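Local coordinates for O-methyltransferase, SAM-dependent (Legionella pneumophila subsp. pneumophila, PDB 3R3H), which probably transfers a methyl group from S-adenosylmethionine to an oxygen of its acceptor substrate, at residues Pro46-Phe51 against Asp212-Val217; Ala77-Leu82 against Gly86-Cys91. One frame throughout, in Å; residues are numbered along the deposited sequence.

Contact 1 (46-51 with 212-217) and contact 2 (77-82 with 86-91) lie in one class I methyltransferase fold, a seven-stranded mixed sheet with helices packed against it, and their centres are 15 Å apart. Contact 1 spans most of the chain, bringing helix 46-59 to the late strand 214-219; contact 2 is local and falls between its two halves in sequence, joining helix 73-80 to strand 87-92. The two strands belong to different parts of the same sheet, while the two helices meet directly where Ala49 CB packs 4.1 Å from Ala77 CB. The helices thus lie side by side, one reaching the antiparallel strand 214-219 and the other the parallel strand 87-92.

Contact 1 (Pro46-Phe51 against Asp212-Val217); sequences PEQAQF and DGMFLV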
# COMPACT_ATOMS: atom_id res chain seq x y z
N PRO A 46 5.89 5.25 -11.91
CA PRO A 46 5.20 6.49 -11.55
C PRO A 46 4.27 6.39 -10.35
O PRO A 46 4.32 7.25 -9.46
CB PRO A 46 4.44 6.83 -12.83
CG PRO A 46 5.39 6.38 -13.88
CD PRO A 46 5.88 5.04 -13.38
N GLU A 47 3.41 5.37 -10.33
CA GLU A 47 2.45 5.19 -9.24
C GLU A 47 3.07 4.50 -8.03
O GLU A 47 2.53 4.58 -6.91
CB GLU A 47 1.22 4.41 -9.72
CG GLU A 47 1.38 3.79 -11.08
CD GLU A 47 2.39 2.68 -11.08
OE1 GLU A 47 2.80 2.23 -12.17
OE2 GLU A 47 2.77 2.25 -9.99
N GLN A 48 4.19 3.83 -8.27
CA GLN A 48 4.89 3.14 -7.22
C GLN A 48 5.45 4.22 -6.34
O GLN A 48 5.43 4.13 -5.11
CB GLN A 48 6.05 2.31 -7.78
CG GLN A 48 5.89 0.83 -7.55
CD GLN A 48 4.61 0.31 -8.18
OE1 GLN A 48 4.54 0.13 -9.39
NE2 GLN A 48 3.59 0.09 -7.36
N ALA A 49 5.94 5.27 -7.00
CA ALA A 49 6.54 6.40 -6.32
C ALA A 49 5.46 7.23 -5.64
O ALA A 49 5.65 7.74 -4.54
CB ALA A 49 7.30 7.24 -7.32
N GLN A 50 4.31 7.37 -6.30
CA GLN A 50 3.24 8.14 -5.73
C GLN A 50 2.69 7.41 -4.50
O GLN A 50 2.18 8.04 -3.57
CB GLN A 50 2.16 8.37 -6.78
CG GLN A 50 0.96 9.11 -6.24
CD GLN A 50 0.15 9.80 -7.33
OE1 GLN A 50 -1.03 10.10 -7.15
NE2 GLN A 50 0.80 10.06 -8.47
N PHE A 51 2.79 6.08 -4.51
CA PHE A 51 2.33 5.29 -3.39
C PHE A 51 3.29 5.52 -2.24
O PHE A 51 2.87 5.63 -1.09
CB PHE A 51 2.30 3.80 -3.74
CG PHE A 51 2.01 2.89 -2.57
CD1 PHE A 51 2.89 1.87 -2.22
CD2 PHE A 51 0.87 3.08 -1.79
CE1 PHE A 51 2.64 1.05 -1.10
CE2 PHE A 51 0.62 2.26 -0.67
CZ PHE A 51 1.51 1.25 -0.33
N ASP A 212 7.37 -5.61 -8.57
CA ASP A 212 7.96 -6.91 -8.84
C ASP A 212 7.75 -7.52 -7.47
O ASP A 212 8.50 -8.40 -7.04
CB ASP A 212 9.46 -6.80 -9.12
CG ASP A 212 9.98 -7.96 -9.94
OD1 ASP A 212 11.21 -8.19 -9.95
OD2 ASP A 212 9.14 -8.63 -10.59
N GLY A 213 6.72 -7.03 -6.79
CA GLY A 213 6.42 -7.47 -5.45
C GLY A 213 7.09 -6.47 -4.52
O GLY A 213 8.28 -6.20 -4.66
N MET A 214 6.33 -5.91 -3.59
CA MET A 214 6.88 -4.94 -2.64
C MET A 214 6.51 -5.34 -1.21
O MET A 214 5.34 -5.51 -0.86
CB MET A 214 6.36 -3.52 -2.96
CG MET A 214 7.02 -2.42 -2.12
SD MET A 214 6.61 -0.73 -2.64
CE MET A 214 7.92 -0.44 -3.90
N PHE A 215 7.54 -5.50 -0.40
CA PHE A 215 7.37 -5.91 0.99
C PHE A 215 7.37 -4.69 1.90
O PHE A 215 8.24 -3.84 1.79
CB PHE A 215 8.53 -6.82 1.41
CG PHE A 215 8.13 -8.23 1.78
CD1 PHE A 215 7.01 -8.48 2.58
CD2 PHE A 215 8.93 -9.31 1.40
CE1 PHE A 215 6.70 -9.78 3.00
CE2 PHE A 215 8.63 -10.61 1.81
CZ PHE A 215 7.51 -10.84 2.62
N LEU A 216 6.38 -4.60 2.78
CA LEU A 216 6.33 -3.50 3.74
C LEU A 216 6.51 -4.10 5.13
O LEU A 216 5.67 -4.87 5.60
CB LEU A 216 4.98 -2.78 3.67
CG LEU A 216 4.65 -2.05 2.38
CD1 LEU A 216 3.30 -1.39 2.50
CD2 LEU A 216 5.72 -1.02 2.09
N VAL A 217 7.62 -3.77 5.79
CA VAL A 217 7.85 -4.32 7.11
C VAL A 217 7.98 -3.19 8.12
O VAL A 217 8.53 -2.13 7.81
CB VAL A 217 9.13 -5.19 7.17
CG1 VAL A 217 9.25 -6.05 5.91
CG2 VAL A 217 10.35 -4.31 7.35
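Gln48 and Met214 mark the nearest approach of the two backbones, with their CA atoms 9.5 Å apart, so helix 46-51 and strand 214-217 meet through side chains alone. The helical segment is the start of helix 46-59, and its turn is set by Phe51 N bonding to Glu47 O at 2.8 Å and Gln50 N to Pro46 O at 3.2 Å. That spacing puts Gln48 and Phe51 on one face, toward the strand, while Met214 and Leu216, two apart on an extended chain, answer from the other side. Phe51 extends toward the strand: CG stands anti to the backbone N (chi1 172°), and the ring is carried out from the helix until CZ lies 4.3 Å from Leu216 CD1. That methyl comes in at the rim of the ring, near its plane, not over a face. Met214 runs straight out through CB and CG to SD, then bends at the sulfur (chi3 -88°), which leaves its terminal methyl CE 4.4 Å from Gln48 CG. Its SD makes only a loose approach to the ring, 4.6 Å from Phe51 CD1. All four residues are buried, and the atoms that meet are carbons: the CG of Gln48, the Phe51 ring and the ends of Met214 and Leu216. Phe51 also packs on Leu208 of the second subunit, and Leu216 on Phe51 of that subunit, so this core continues into the dimer interface. In the class I methyltransferase sheet, strand 214-219 is the antiparallel strand set between 164-169 and 203-208, with helix 46-59 packed on it; on the helix side Glu47 leans against helix 10-20, where its OE1 is hydrogen-bonded to Tyr13 OH.

Contact 2 (Ala77-Leu82 against Gly86-Cys91); sequences AMSLAL and GQVITC
The carbonyl oxygens of Ser79 and Leu82 both hold NZ of Lys113 by hydrogen bonds, gathering the ammonium group where helix 73-80 gives way to the turn that leads into strand 87-92. Helix and strand are the second and third elements of a beta-alpha-beta unit that starts with strand 63-68, the beta-alpha-beta crossover of the Rossmann-like core of a class I methyltransferase. The backbones come close twice, with CA atoms 6.1 Å apart at Ser79 and Val88 and 5.6 Å apart at Leu82 and Gly86. Leu82 and Val88 carry the contact. Leu82 has its CG trans to the carbonyl carbon (chi1 -82°), which sends CD1 across to the strand; there it rests 3.5 Å from Gln87 O and 4.0 Å from Val88 CG1. Val88 in turn points its side chain at the helix, with CG1 lodged against Ser79, 3.9 Å from Ser79 CA. Ile114 of strand 114-118 packs on both Ser79 and Val88, while Ile56 of helix 46-59 packs on Leu82, so the apolar patch is walled by neighbours from the sheet and from a second helix. The hydroxyl of Ser79 turns back to its own helix, where OG is hydrogen-bonded to Leu76 O and CB is left to meet the valine methyl.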
# COMPACT_ATOMS: atom_id res chain seq x y z
N ALA A 77 10.60 12.50 -6.07
CA ALA A 77 9.22 12.22 -5.64
C ALA A 77 9.15 12.17 -4.13
O ALA A 77 8.23 12.71 -3.53
CB ALA A 77 8.74 10.90 -6.22
N MET A 78 10.13 11.51 -3.51
CA MET A 78 10.18 11.38 -2.06
C MET A 78 10.28 12.73 -1.34
O MET A 78 9.55 12.96 -0.37
CB MET A 78 11.35 10.47 -1.64
CG MET A 78 10.97 9.00 -1.52
SD MET A 78 12.33 7.86 -1.13
CE MET A 78 12.06 6.62 -2.39
N SER A 79 11.16 13.62 -1.80
CA SER A 79 11.29 14.92 -1.13
C SER A 79 10.10 15.82 -1.41
O SER A 79 9.78 16.72 -0.62
CB SER A 79 12.60 15.63 -1.51
OG SER A 79 12.53 16.22 -2.79
N LEU A 80 9.42 15.59 -2.53
CA LEU A 80 8.24 16.38 -2.88
C LEU A 80 7.13 16.13 -1.89
O LEU A 80 6.28 16.99 -1.66
CB LEU A 80 7.75 16.02 -4.28
CG LEU A 80 8.50 16.62 -5.46
CD1 LEU A 80 7.96 16.03 -6.75
CD2 LEU A 80 8.33 18.14 -5.47
N ALA A 81 7.13 14.94 -1.30
CA ALA A 81 6.11 14.56 -0.34
C ALA A 81 6.62 14.82 1.08
O ALA A 81 5.96 14.49 2.06
CB ALA A 81 5.76 13.09 -0.51
N LEU A 82 7.80 15.42 1.17
CA LEU A 82 8.41 15.74 2.45
C LEU A 82 8.24 17.21 2.81
O LEU A 82 8.15 18.07 1.94
CB LEU A 82 9.91 15.40 2.43
CG LEU A 82 10.43 13.99 2.67
CD1 LEU A 82 11.94 13.96 2.59
CD2 LEU A 82 9.99 13.53 4.05
N GLY A 86 12.31 18.48 6.17
CA GLY A 86 12.63 17.09 5.89
C GLY A 86 13.86 16.88 5.04
O GLY A 86 14.44 17.82 4.51
N GLN A 87 14.25 15.62 4.87
CA GLN A 87 15.46 15.30 4.12
C GLN A 87 15.42 13.88 3.56
O GLN A 87 14.91 12.97 4.20
CB GLN A 87 16.65 15.46 5.05
CG GLN A 87 18.00 15.27 4.45
CD GLN A 87 19.05 15.11 5.53
OE1 GLN A 87 19.06 15.84 6.52
NE2 GLN A 87 19.93 14.13 5.36
N VAL A 88 15.97 13.70 2.36
CA VAL A 88 16.05 12.39 1.72
C VAL A 88 17.49 12.09 1.32
O VAL A 88 18.15 12.89 0.67
CB VAL A 88 15.09 12.27 0.48
CG1 VAL A 88 14.86 13.61 -0.16
CG2 VAL A 88 15.66 11.28 -0.54
N ILE A 89 17.99 10.94 1.76
CA ILE A 89 19.35 10.52 1.43
C ILE A 89 19.25 9.40 0.39
O ILE A 89 18.86 8.28 0.70
CB ILE A 89 20.07 10.02 2.68
CG1 ILE A 89 20.29 11.20 3.63
CG2 ILE A 89 21.40 9.36 2.30
CD1 ILE A 89 21.05 10.84 4.87
N THR A 90 19.58 9.74 -0.85
CA THR A 90 19.54 8.79 -1.95
C THR A 90 20.95 8.21 -2.10
O THR A 90 21.94 8.95 -2.13
CB THR A 90 19.07 9.50 -3.26
OG1 THR A 90 19.21 8.63 -4.38
CG2 THR A 90 19.91 10.76 -3.51
N CYS A 91 21.05 6.88 -2.16
CA CYS A 91 22.36 6.24 -2.28
C CYS A 91 22.45 5.61 -3.65
O CYS A 91 21.75 4.62 -3.91
CB CYS A 91 22.53 5.15 -1.20
SG CYS A 91 22.20 5.67 0.55